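Local coordinates for HAD family phosphatase (Pseudomonas syringae pv. tomato, PDB 2ODA), which is a HAD-superfamily protein, named as a phosphatase, of a Pseudomonas-specific subfamily reported to have a novel biochemical function, at residues G113-L118 against C134-G139; G130-G135 against Q155-A160; M53-I58 against N74-A79. One frame throughout, in Å; residues are numbered along the deposited sequence.

Contact 1 of 3, residues G113-L118 against C134-G139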
ATOM      1  N   GLY B 113     -19.395   1.873   3.715  1.00  6.18           N
ATOM      2  CA  GLY B 113     -20.170   3.116   3.619  1.00  6.17           C
ATOM      3  C   GLY B 113     -19.674   4.266   4.486  1.00  6.75           C
ATOM      4  O   GLY B 113     -20.321   5.320   4.554  1.00  7.43           O
ATOM      5  N   ASP B 114     -18.511   4.094   5.119  1.00  6.69           N
ATOM      6  CA  ASP B 114     -18.001   5.078   6.077  1.00  6.94           C
ATOM      7  C   ASP B 114     -16.941   5.950   5.411  1.00  6.43           C
ATOM      8  O   ASP B 114     -15.919   5.436   4.954  1.00  5.22           O
ATOM      9  CB  ASP B 114     -17.390   4.383   7.311  1.00  7.43           C
ATOM     10  CG  ASP B 114     -16.934   5.375   8.384  1.00  9.01           C
ATOM     11  OD1 ASP B 114     -16.313   6.379   8.046  1.00 13.86           O
ATOM     12  OD2 ASP B 114     -17.159   5.138   9.570  1.00 10.81           O
ATOM     13  N   PRO B 115     -17.182   7.274   5.345  1.00  7.26           N
ATOM     14  CA  PRO B 115     -16.266   8.145   4.594  1.00  7.29           C
ATOM     15  C   PRO B 115     -14.840   8.108   5.099  1.00  7.22           C
ATOM     16  O   PRO B 115     -13.910   8.285   4.302  1.00  7.96           O
ATOM     17  CB  PRO B 115     -16.852   9.545   4.809  1.00  6.69           C
ATOM     18  CG  PRO B 115     -18.257   9.317   5.123  1.00  9.31           C
ATOM     19  CD  PRO B 115     -18.306   8.043   5.916  1.00  7.97           C
ATOM     20  N   ARG B 116     -14.675   7.883   6.396  1.00  6.04           N
ATOM     21  CA  ARG B 116     -13.343   7.844   7.019  1.00  7.10           C
ATOM     22  C   ARG B 116     -12.565   6.582   6.676  1.00  6.56           C
ATOM     23  O   ARG B 116     -11.359   6.635   6.374  1.00  7.13           O
ATOM     24  CB  ARG B 116     -13.442   8.016   8.531  1.00  6.66           C
ATOM     25  CG  ARG B 116     -13.804   9.461   8.947  1.00  8.38           C
ATOM     26  CD  ARG B 116     -14.006   9.577  10.465  1.00  9.46           C
ATOM     27  NE  ARG B 116     -12.803   9.143  11.199  1.00 15.07           N
ATOM     28  CZ  ARG B 116     -12.774   8.052  11.952  1.00 16.97           C
ATOM     29  NH1 ARG B 116     -13.873   7.330  12.063  1.00 17.40           N
ATOM     30  NH2 ARG B 116     -11.666   7.676  12.588  1.00 18.16           N
ATOM     31  N   LEU B 117     -13.247   5.446   6.710  1.00  6.04           N
ATOM     32  CA  LEU B 117     -12.627   4.212   6.267  1.00  5.81           C
ATOM     33  C   LEU B 117     -12.394   4.195   4.758  1.00  5.34           C
ATOM     34  O   LEU B 117     -11.331   3.761   4.301  1.00  5.55           O
ATOM     35  CB  LEU B 117     -13.428   3.003   6.756  1.00  4.89           C
ATOM     36  CG  LEU B 117     -12.988   1.635   6.208  1.00  6.47           C
ATOM     37  CD1 LEU B 117     -11.509   1.286   6.566  1.00  4.70           C
ATOM     38  CD2 LEU B 117     -13.957   0.558   6.729  1.00  6.28           C
ATOM     39  N   LEU B 118     -13.373   4.641   3.971  1.00  4.97           N
ATOM     40  CA  LEU B 118     -13.152   4.808   2.534  1.00  5.01           C
ATOM     41  C   LEU B 118     -11.948   5.688   2.227  1.00  5.42           C
ATOM     42  O   LEU B 118     -11.161   5.380   1.328  1.00  6.05           O
ATOM     43  CB  LEU B 118     -14.404   5.349   1.833  1.00  4.89           C
ATOM     44  CG  LEU B 118     -15.546   4.321   1.845  1.00  4.58           C
ATOM     45  CD1 LEU B 118     -16.869   5.034   1.579  1.00  5.96           C
ATOM     46  CD2 LEU B 118     -15.261   3.201   0.822  1.00  3.25           C
ATOM     47  N   CYS B 134     -26.624   1.615   3.936  1.00  6.33           N
ATOM     48  CA  CYS B 134     -26.457   1.026   5.269  1.00  6.92           C
ATOM     49  C   CYS B 134     -25.411   1.716   6.147  1.00  6.70           C
ATOM     50  O   CYS B 134     -25.204   1.308   7.294  1.00  7.55           O
ATOM     51  CB  CYS B 134     -26.125  -0.477   5.149  1.00  6.86           C
ATOM     52  SG  CYS B 134     -24.646  -0.768   4.215  1.00  8.08           S
ATOM     53  N   GLY B 135     -24.794   2.778   5.638  1.00  6.31           N
ATOM     54  CA  GLY B 135     -23.651   3.398   6.320  1.00  6.01           C
ATOM     55  C   GLY B 135     -24.030   4.595   7.174  1.00  6.28           C
ATOM     56  O   GLY B 135     -25.205   4.968   7.220  1.00  6.72           O
ATOM     57  N   PRO B 136     -23.031   5.244   7.817  1.00  6.41           N
ATOM     58  CA  PRO B 136     -23.311   6.360   8.738  1.00  7.00           C
ATOM     59  C   PRO B 136     -23.913   7.627   8.107  1.00  7.41           C
ATOM     60  O   PRO B 136     -24.557   8.411   8.810  1.00  8.48           O
ATOM     61  CB  PRO B 136     -21.927   6.653   9.382  1.00  7.36           C
ATOM     62  CG  PRO B 136     -20.940   6.213   8.353  1.00  6.52           C
ATOM     63  CD  PRO B 136     -21.585   4.972   7.707  1.00  5.90           C
ATOM     64  N   LEU B 137     -23.727   7.839   6.803  1.00  7.41           N
ATOM     65  CA  LEU B 137     -24.318   9.003   6.128  1.00  6.97           C
ATOM     66  C   LEU B 137     -25.833   8.876   6.053  1.00  7.60           C
ATOM     67  O   LEU B 137     -26.553   9.879   5.977  1.00  8.58           O
ATOM     68  CB  LEU B 137     -23.769   9.171   4.721  1.00  6.46           C
ATOM     69  CG  LEU B 137     -22.309   9.595   4.646  1.00  7.62           C
ATOM     70  CD1 LEU B 137     -21.788   9.415   3.223  1.00  8.52           C
ATOM     71  CD2 LEU B 137     -22.170  11.040   5.096  1.00  6.27           C
ATOM     72  N   CYS B 138     -26.310   7.640   6.066  1.00  6.88           N
ATOM     73  CA  CYS B 138     -27.736   7.377   6.256  1.00  7.51           C
ATOM     74  C   CYS B 138     -28.054   7.244   7.760  1.00  7.21           C
ATOM     75  O   CYS B 138     -28.942   7.919   8.267  1.00  8.51           O
ATOM     76  CB  CYS B 138     -28.150   6.128   5.460  1.00  7.35           C
ATOM     77  SG  CYS B 138     -27.780   6.274   3.671  1.00  9.67           S
ATOM     78  N   GLY B 139     -27.339   6.367   8.457  1.00  6.77           N
ATOM     79  CA  GLY B 139     -27.390   6.302   9.910  1.00  7.09           C
ATOM     80  C   GLY B 139     -28.751   5.919  10.480  1.00  8.05           C
ATOM     81  O   GLY B 139     -29.088   6.314  11.595  1.00  8.92           O
TER
HETATM   82  O   HOH W   1     -22.791   6.106   4.700  1.00  7.78           O
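The ring of Pro136 touches Gly113, Asp114 and Pro115 through its CG-CD corner. Its CD lies against the Gly113 peptide, 3.4 Å from Gly113 O. The neighbouring CG meets Asp114 CA at 3.9 Å and, past it, the flat carboxylate, whose OD2 stands 4.1 Å from Pro136 CG. The two side chains cross at about a right angle. On the Pro115 ring, CD rests 4.0 Å from Pro136 CG as the two prolines slide past each other in opposite directions, and its next atom turns to Leu137: Pro115 CG is 4.0 Å from Leu137 CD1. With CG anti to the carbonyl carbon (chi1 -69°), Leu137 CG also lies close to Pro115 CG.

The contact illustrates how a helix start and a turn can pack without any direct hydrogen bond. A water joins them instead, giving a proton to Gly113 O at 2.6 Å and accepting one from Leu137 N at 2.9 Å. Asp114 meanwhile serves its own helix as N-cap. With CG anti to the backbone N (chi1 -176°), OD1 receives Arg116 N at 2.8 Å, met nearly along the C-O bond at an N-H...O angle of 141°, and Leu117 N adds a weak bond. Gly139 N, and more weakly Cys138 N, bond to Gly135 O and close the opposing turn.

The Gly-Asp pair following strand 109-112 resembles motif IV of the HAD fold, although no catalytic role can be assigned here. Ser112 OG bonds Asp114 N, and Arg116 forms a salt bridge with Glu60. Helix 150-167 lies alongside, its Leu167 touching Pro115 and its Lys163 and Leu164 touching Leu137, while helix 115-123 leads away and the 134-139 turn carries the chain on to helix 142-147.

Contact 2 of 3, residues G130-G135 against Q155-A160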
ATOM      1  N   GLY B 130     -18.380   2.149  -2.437  1.00  5.85           N
ATOM      2  CA  GLY B 130     -19.186   2.778  -1.405  1.00  5.49           C
ATOM      3  C   GLY B 130     -20.584   2.187  -1.359  1.00  5.71           C
ATOM      4  O   GLY B 130     -21.114   1.712  -2.374  1.00  5.38           O
ATOM      5  N   LEU B 131     -21.172   2.205  -0.166  1.00  6.12           N
ATOM      6  CA  LEU B 131     -22.497   1.641   0.065  1.00  6.70           C
ATOM      7  C   LEU B 131     -23.502   2.741   0.409  1.00  6.98           C
ATOM      8  O   LEU B 131     -23.305   3.492   1.354  1.00  6.86           O
ATOM      9  CB  LEU B 131     -22.437   0.561   1.173  1.00  6.79           C
ATOM     10  CG  LEU B 131     -21.656  -0.733   0.859  1.00  6.95           C
ATOM     11  CD1 LEU B 131     -21.619  -1.685   2.070  1.00  7.08           C
ATOM     12  CD2 LEU B 131     -22.227  -1.470  -0.356  1.00  7.13           C
ATOM     13  N   ALA B 132     -24.588   2.816  -0.361  1.00  6.75           N
ATOM     14  CA  ALA B 132     -25.474   3.999  -0.304  1.00  7.36           C
ATOM     15  C   ALA B 132     -26.601   3.940   0.743  1.00  7.16           C
ATOM     16  O   ALA B 132     -27.270   4.944   0.988  1.00  8.26           O
ATOM     17  CB  ALA B 132     -26.055   4.262  -1.672  1.00  7.12           C
ATOM     18  N   SER B 133     -26.827   2.781   1.340  1.00  6.36           N
ATOM     19  CA  SER B 133     -28.003   2.595   2.215  1.00  6.45           C
ATOM     20  C   SER B 133     -27.677   2.383   3.675  1.00  6.28           C
ATOM     21  O   SER B 133     -28.409   2.844   4.555  1.00  5.44           O
ATOM     22  CB  SER B 133     -28.844   1.403   1.736  1.00  5.82           C
ATOM     23  OG  SER B 133     -29.343   1.626   0.412  1.00  8.89           O
ATOM     24  N   CYS B 134     -26.624   1.615   3.936  1.00  6.33           N
ATOM     25  CA  CYS B 134     -26.457   1.026   5.269  1.00  6.92           C
ATOM     26  C   CYS B 134     -25.411   1.716   6.147  1.00  6.70           C
ATOM     27  O   CYS B 134     -25.204   1.308   7.294  1.00  7.55           O
ATOM     28  CB  CYS B 134     -26.125  -0.477   5.149  1.00  6.86           C
ATOM     29  SG  CYS B 134     -24.646  -0.768   4.215  1.00  8.08           S
ATOM     30  N   GLY B 135     -24.794   2.778   5.638  1.00  6.31           N
ATOM     31  CA  GLY B 135     -23.651   3.398   6.320  1.00  6.01           C
ATOM     32  C   GLY B 135     -24.030   4.595   7.174  1.00  6.28           C
ATOM     33  O   GLY B 135     -25.205   4.968   7.220  1.00  6.72           O
ATOM     34  N   GLN B 155     -34.032   9.603  -1.781  1.00  8.33           N
ATOM     35  CA  GLN B 155     -33.330  10.854  -1.484  1.00  9.18           C
ATOM     36  C   GLN B 155     -32.051  10.592  -0.665  1.00  8.04           C
ATOM     37  O   GLN B 155     -31.002  11.127  -0.982  1.00  7.59           O
ATOM     38  CB  GLN B 155     -34.257  11.877  -0.791  1.00  8.46           C
ATOM     39  CG  GLN B 155     -33.672  13.279  -0.739  1.00 11.93           C
ATOM     40  CD  GLN B 155     -34.704  14.370  -0.394  1.00 13.28           C
ATOM     41  OE1 GLN B 155     -35.822  14.079   0.019  1.00 20.27           O
ATOM     42  NE2 GLN B 155     -34.315  15.627  -0.553  1.00 19.64           N
ATOM     43  N   ARG B 156     -32.149   9.764   0.373  1.00  8.12           N
ATOM     44  CA  ARG B 156     -30.997   9.483   1.242  1.00  8.65           C
ATOM     45  C   ARG B 156     -29.873   8.701   0.544  1.00  7.60           C
ATOM     46  O   ARG B 156     -28.698   8.983   0.790  1.00  6.94           O
ATOM     47  CB  ARG B 156     -31.451   8.797   2.546  1.00  8.55           C
ATOM     48  CG  ARG B 156     -32.105   9.829   3.501  1.00 10.31           C
ATOM     49  CD  ARG B 156     -32.892   9.175   4.640  1.00 12.25           C
ATOM     50  NE  ARG B 156     -33.507  10.190   5.532  1.00 17.83           N
ATOM     51  CZ  ARG B 156     -34.537  10.963   5.188  1.00 19.77           C
ATOM     52  NH1 ARG B 156     -35.075  10.885   3.975  1.00 19.51           N
ATOM     53  NH2 ARG B 156     -35.018  11.845   6.050  1.00 21.48           N
ATOM     54  N   ARG B 157     -30.244   7.735  -0.297  1.00  7.97           N
ATOM     55  CA  ARG B 157     -29.286   7.004  -1.123  1.00  8.10           C
ATOM     56  C   ARG B 157     -28.565   7.948  -2.083  1.00  8.09           C
ATOM     57  O   ARG B 157     -27.343   7.914  -2.181  1.00  9.54           O
ATOM     58  CB  ARG B 157     -29.995   5.946  -1.962  1.00  7.81           C
ATOM     59  CG  ARG B 157     -30.347   4.655  -1.242  1.00  8.38           C
ATOM     60  CD  ARG B 157     -30.630   3.541  -2.285  1.00  8.11           C
ATOM     61  NE  ARG B 157     -31.759   3.861  -3.177  1.00  7.87           N
ATOM     62  CZ  ARG B 157     -33.033   3.572  -2.917  1.00  9.22           C
ATOM     63  NH1 ARG B 157     -33.360   2.916  -1.796  1.00  7.88           N
ATOM     64  NH2 ARG B 157     -33.980   3.930  -3.790  1.00  9.15           N
ATOM     65  N   ALA B 158     -29.324   8.790  -2.784  1.00  8.09           N
ATOM     66  CA  ALA B 158     -28.742   9.756  -3.701  1.00  7.88           C
ATOM     67  C   ALA B 158     -27.777  10.733  -2.992  1.00  7.62           C
ATOM     68  O   ALA B 158     -26.705  11.037  -3.507  1.00  6.82           O
ATOM     69  CB  ALA B 158     -29.853  10.503  -4.473  1.00  7.46           C
ATOM     70  N   GLN B 159     -28.145  11.205  -1.797  1.00  7.72           N
ATOM     71  CA  GLN B 159     -27.268  12.106  -1.029  1.00  8.27           C
ATOM     72  C   GLN B 159     -25.963  11.424  -0.618  1.00  8.15           C
ATOM     73  O   GLN B 159     -24.879  11.992  -0.818  1.00  8.47           O
ATOM     74  CB  GLN B 159     -27.980  12.682   0.202  1.00  8.35           C
ATOM     75  CG  GLN B 159     -28.963  13.741  -0.202  1.00 11.79           C
ATOM     76  CD  GLN B 159     -29.966  14.108   0.883  1.00 15.64           C
ATOM     77  OE1 GLN B 159     -30.078  13.437   1.926  1.00 17.95           O
ATOM     78  NE2 GLN B 159     -30.723  15.166   0.626  1.00 10.74           N
ATOM     79  N   ALA B 160     -26.075  10.229  -0.043  1.00  7.55           N
ATOM     80  CA  ALA B 160     -24.897   9.401   0.315  1.00  7.61           C
ATOM     81  C   ALA B 160     -24.007   9.080  -0.885  1.00  7.84           C
ATOM     82  O   ALA B 160     -22.779   9.123  -0.768  1.00  7.64           O
ATOM     83  CB  ALA B 160     -25.334   8.096   0.985  1.00  8.15           C
TER
HETATM   84  O   HOH W   2     -31.803   0.929  -0.176  1.00 13.91           O
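Ala132 O is the focus of the first shell, pointing at the helix flank formed by Arg157 and Ala160. Arg157 CA approaches Ala132 O at 3.6 Å in a nearly straight CA-H...O contact (164° at the hydrogen). The methyl of Ala160, one helical turn further on, comes to 3.7 Å from the same Ala132 O through its CB. Ala132 CB in turn sits 3.9 Å from Arg157 O, so backbone and methyl groups interlock at close range without a direct hydrogen bond across the two segments.

Beside this the aliphatic part of Arg157 runs past Ser133, whose OG lies 3.5 Å from Arg157 CD. A bend at chi3 (-61°) sets NE to one side of the chain's extended part. The polar ends then meet through a water, which is 2.6 Å from Ser133 OG and accepts from Arg157 NH1 at 3.0 Å.

Further out, each polar group has a second anchor. Ser133 OG is also hydrogen-bonded to Asp174 O, and Arg157 NH2 forms a salt bridge with Glu154, one turn back on its own helix; a longer, weak ion pair links Arg157 NE with Asp174 OD2. These partners would be expected to limit the swing of the guanidinium and to offset its charge. The case is a compact example of small residues letting a helix draw close to a chain leaving a strand, with a long side chain lying beside them.

Trp145 of helix 142-147 packs on both Ser133 and Arg157. On the sheet side, Ala132 is hydrogen-bonded through its backbone to Ile173 and touches Val172, so the contact lies where strand 127-131 ends beside strand 171-173, with helix 150-167 packed against that end.

Contact 3 of 3, residues M53-I58 against N74-A79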
HETATM    1  N   MSE B  53     -12.342 -16.439  -2.117  1.00 10.21           N
HETATM    2  CA  MSE B  53     -11.833 -15.045  -2.142  1.00 10.11           C
HETATM    3  C   MSE B  53     -11.279 -14.691  -0.747  1.00  9.61           C
HETATM    4  O   MSE B  53     -12.017 -14.771   0.238  1.00  9.71           O
HETATM    5  CB  MSE B  53     -12.961 -14.070  -2.539  1.00 10.01           C
HETATM    6  CG  MSE B  53     -12.561 -12.570  -2.552  1.00  9.45           C
HETATM    7 SE   MSE B  53     -11.096 -12.162  -3.822  1.00 16.68          SE
HETATM    8  CE  MSE B  53     -12.109 -12.333  -5.496  1.00 10.95           C
ATOM      9  N   PRO B  54      -9.978 -14.325  -0.646  1.00  9.55           N
ATOM     10  CA  PRO B  54      -9.503 -13.828   0.650  1.00  9.30           C
ATOM     11  C   PRO B  54     -10.215 -12.533   1.031  1.00  8.56           C
ATOM     12  O   PRO B  54     -10.197 -11.559   0.269  1.00  8.30           O
ATOM     13  CB  PRO B  54      -8.009 -13.580   0.417  1.00  9.35           C
ATOM     14  CG  PRO B  54      -7.661 -14.492  -0.773  1.00  9.87           C
ATOM     15  CD  PRO B  54      -8.890 -14.387  -1.642  1.00  9.38           C
ATOM     16  N   CYS B  55     -10.844 -12.550   2.205  1.00  8.28           N
ATOM     17  CA  CYS B  55     -11.602 -11.407   2.716  1.00  7.20           C
ATOM     18  C   CYS B  55     -11.217 -11.169   4.154  1.00  7.24           C
ATOM     19  O   CYS B  55     -11.024 -12.120   4.906  1.00  6.83           O
ATOM     20  CB  CYS B  55     -13.132 -11.667   2.652  1.00  7.34           C
ATOM     21  SG  CYS B  55     -13.799 -11.929   0.992  1.00  7.27           S
ATOM     22  N   ALA B  56     -11.116  -9.895   4.538  1.00  6.33           N
ATOM     23  CA  ALA B  56     -10.943  -9.521   5.936  1.00  7.55           C
ATOM     24  C   ALA B  56     -11.897  -8.380   6.234  1.00  6.93           C
ATOM     25  O   ALA B  56     -12.210  -7.594   5.326  1.00  6.98           O
ATOM     26  CB  ALA B  56      -9.527  -9.022   6.184  1.00  7.62           C
ATOM     27  N   TRP B  57     -12.310  -8.259   7.498  1.00  6.32           N
ATOM     28  CA  TRP B  57     -13.085  -7.086   7.915  1.00  6.83           C
ATOM     29  C   TRP B  57     -12.252  -6.108   8.717  1.00  7.22           C
ATOM     30  O   TRP B  57     -11.293  -6.494   9.409  1.00  7.63           O
ATOM     31  CB  TRP B  57     -14.355  -7.462   8.693  1.00  6.63           C
ATOM     32  CG  TRP B  57     -14.127  -8.145  10.027  1.00  5.37           C
ATOM     33  CD1 TRP B  57     -14.152  -9.499  10.273  1.00  7.46           C
ATOM     34  CD2 TRP B  57     -13.903  -7.508  11.290  1.00  4.68           C
ATOM     35  NE1 TRP B  57     -13.933  -9.736  11.612  1.00  7.35           N
ATOM     36  CE2 TRP B  57     -13.790  -8.532  12.263  1.00  6.63           C
ATOM     37  CE3 TRP B  57     -13.763  -6.167  11.689  1.00  6.84           C
ATOM     38  CZ2 TRP B  57     -13.551  -8.262  13.622  1.00  8.12           C
ATOM     39  CZ3 TRP B  57     -13.513  -5.892  13.047  1.00  7.66           C
ATOM     40  CH2 TRP B  57     -13.409  -6.940  13.997  1.00  6.28           C
ATOM     41  N   ILE B  58     -12.636  -4.837   8.611  1.00  7.00           N
ATOM     42  CA  ILE B  58     -11.952  -3.747   9.294  1.00  6.80           C
ATOM     43  C   ILE B  58     -12.968  -2.958  10.090  1.00  6.74           C
ATOM     44  O   ILE B  58     -14.040  -2.637   9.583  1.00  7.20           O
ATOM     45  CB  ILE B  58     -11.313  -2.783   8.265  1.00  6.38           C
ATOM     46  CG1 ILE B  58     -10.202  -3.510   7.514  1.00  6.37           C
ATOM     47  CG2 ILE B  58     -10.803  -1.504   8.947  1.00  7.42           C
ATOM     48  CD1 ILE B  58      -9.631  -2.705   6.355  1.00  6.85           C
ATOM     49  N   ASN B  74     -17.318 -14.750  11.219  1.00 11.19           N
ATOM     50  CA  ASN B  74     -16.050 -15.248  11.758  1.00 13.24           C
ATOM     51  C   ASN B  74     -15.744 -16.727  11.470  1.00 14.55           C
ATOM     52  O   ASN B  74     -14.684 -17.206  11.847  1.00 14.91           O
ATOM     53  CB  ASN B  74     -15.865 -14.910  13.255  1.00 13.48           C
ATOM     54  CG  ASN B  74     -16.865 -15.616  14.157  1.00 13.23           C
ATOM     55  OD1 ASN B  74     -17.291 -16.741  13.889  1.00 13.70           O
ATOM     56  ND2 ASN B  74     -17.228 -14.957  15.253  1.00 11.48           N
ATOM     57  N   ASP B  75     -16.683 -17.438  10.849  1.00 16.53           N
ATOM     58  CA  ASP B  75     -16.453 -18.814  10.394  1.00 17.89           C
ATOM     59  C   ASP B  75     -15.295 -18.827   9.362  1.00 17.68           C
ATOM     60  O   ASP B  75     -14.565 -19.809   9.269  1.00 18.66           O
ATOM     61  CB  ASP B  75     -17.726 -19.403   9.732  1.00 18.86           C
ATOM     62  CG  ASP B  75     -18.802 -19.872  10.740  1.00 22.62           C
ATOM     63  OD1 ASP B  75     -18.480 -20.476  11.784  1.00 26.82           O
ATOM     64  OD2 ASP B  75     -20.011 -19.660  10.460  1.00 27.89           O
ATOM     65  N   TRP B  76     -15.120 -17.739   8.596  1.00 16.15           N
ATOM     66  CA  TRP B  76     -14.225 -17.779   7.440  1.00 14.66           C
ATOM     67  C   TRP B  76     -13.516 -16.465   7.135  1.00 14.76           C
ATOM     68  O   TRP B  76     -12.498 -16.442   6.435  1.00 13.71           O
ATOM     69  CB  TRP B  76     -15.012 -18.244   6.215  1.00 14.23           C
ATOM     70  CG  TRP B  76     -16.027 -17.229   5.751  1.00 12.09           C
ATOM     71  CD1 TRP B  76     -17.249 -16.948   6.318  1.00 11.32           C
ATOM     72  CD2 TRP B  76     -15.886 -16.344   4.640  1.00 12.35           C
ATOM     73  NE1 TRP B  76     -17.877 -15.939   5.618  1.00 12.44           N
ATOM     74  CE2 TRP B  76     -17.063 -15.558   4.576  1.00 12.81           C
ATOM     75  CE3 TRP B  76     -14.875 -16.136   3.681  1.00  9.26           C
ATOM     76  CZ2 TRP B  76     -17.256 -14.589   3.582  1.00 12.94           C
ATOM     77  CZ3 TRP B  76     -15.075 -15.171   2.694  1.00 11.31           C
ATOM     78  CH2 TRP B  76     -16.260 -14.416   2.654  1.00 11.39           C
HETATM   79  N   MSE B  77     -14.062 -15.352   7.616  1.00 14.90           N
HETATM   80  CA  MSE B  77     -13.463 -14.068   7.301  1.00 15.46           C
HETATM   81  C   MSE B  77     -12.510 -13.654   8.408  1.00 14.92           C
HETATM   82  O   MSE B  77     -12.840 -13.765   9.589  1.00 16.13           O
HETATM   83  CB  MSE B  77     -14.533 -12.987   7.054  1.00 15.23           C
HETATM   84  CG  MSE B  77     -13.970 -11.747   6.392  1.00 15.11           C
HETATM   85 SE   MSE B  77     -15.299 -10.338   6.155  1.00 19.76          SE
HETATM   86  CE  MSE B  77     -16.645 -11.375   5.213  1.00 11.50           C
ATOM     87  N   ILE B  78     -11.340 -13.175   8.000  1.00 14.47           N
ATOM     88  CA  ILE B  78     -10.269 -12.696   8.879  1.00 14.72           C
ATOM     89  C   ILE B  78     -10.663 -11.380   9.556  1.00 13.51           C
ATOM     90  O   ILE B  78     -11.218 -10.512   8.899  1.00 12.28           O
ATOM     91  CB  ILE B  78      -8.958 -12.488   8.015  1.00 14.22           C
ATOM     92  CG1 ILE B  78      -8.497 -13.811   7.367  1.00 17.45           C
ATOM     93  CG2 ILE B  78      -7.828 -11.803   8.802  1.00 17.11           C
ATOM     94  CD1 ILE B  78      -8.427 -15.029   8.302  1.00 19.68           C
ATOM     95  N   ALA B  79     -10.405 -11.240  10.860  1.00 12.00           N
ATOM     96  CA  ALA B  79     -10.465  -9.933  11.502  1.00 11.82           C
ATOM     97  C   ALA B  79      -9.143  -9.190  11.252  1.00 11.68           C
ATOM     98  O   ALA B  79      -8.095  -9.643  11.705  1.00 10.82           O
ATOM     99  CB  ALA B  79     -10.707 -10.097  12.993  1.00 12.55           C
TER
HETATM  100  O   HOH W   3     -11.131 -15.193   3.649  1.00 16.44           O
HETATM  101  O   HOH W   4     -13.877 -12.546  11.930  1.00 18.68           O
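Ala79 fits against the indole of Trp57, a small bump on a broad flat surface. Its CB lies 3.0 Å above the ring plane, offset toward the rim and 3.4 Å from Trp57 CZ2, while Ala79 CA makes a CH-pi contact over the five-membered ring. Trp57 CG sits between the backbone N and the carbonyl carbon (chi1 65°), and the indole extends from it toward Ala79. At its edge stands the selenium of Met77, a selenomethionine, in a Met-aromatic contact. Met77 CG pushes close to the peptide of the facing strand, 3.3 Å from Cys55 O. Next along, Cys55 SG nestles obliquely beside Trp76, 3.9 Å from its CH2. On the other face, Ala56 and Ile78 meet CB to CB at 4.0 Å.

Two bonds zip the parallel strands: Ile78 N to Cys55 O (3.3 Å) and Trp57 N to Ile78 O (2.9 Å). A water ties Trp57 NE1 to Met77 O.

This strand pairing of a beta-alpha-beta unit exemplifies how a short edge strand is held by a few backbone bonds together with side-chain packing. Strand 78-79 ends the sheet within the chain; strand 55-58 is flanked on its other side by strand 9-12, and helices 41-51 and 13-17 supply Leu45 and Leu17 to Met77.

The three contacts lie on and around one parallel sheet, a Rossmann-like core of the HAD type. Contact 3 comes first along the chain, at the edge strand 78-79; contacts 1 and 2 follow, where the loop after strand 127-131 meets the start of helix 115-123 and then helix 150-167. These two share Cys134 and Gly135, their centres lie 8 Å apart, and Cys138 of contact 1 packs on Ala132 and Ala160 of contact 2. Contact 3 lies on the opposite side of the chain's centre, about 20 Å from contact 1 and 24 Å from contact 2, centre to centre. Even so, Leu117 CD1 reaches Ile58 CG2 at 3.7 Å, so contacts 1 and 3 touch across the core.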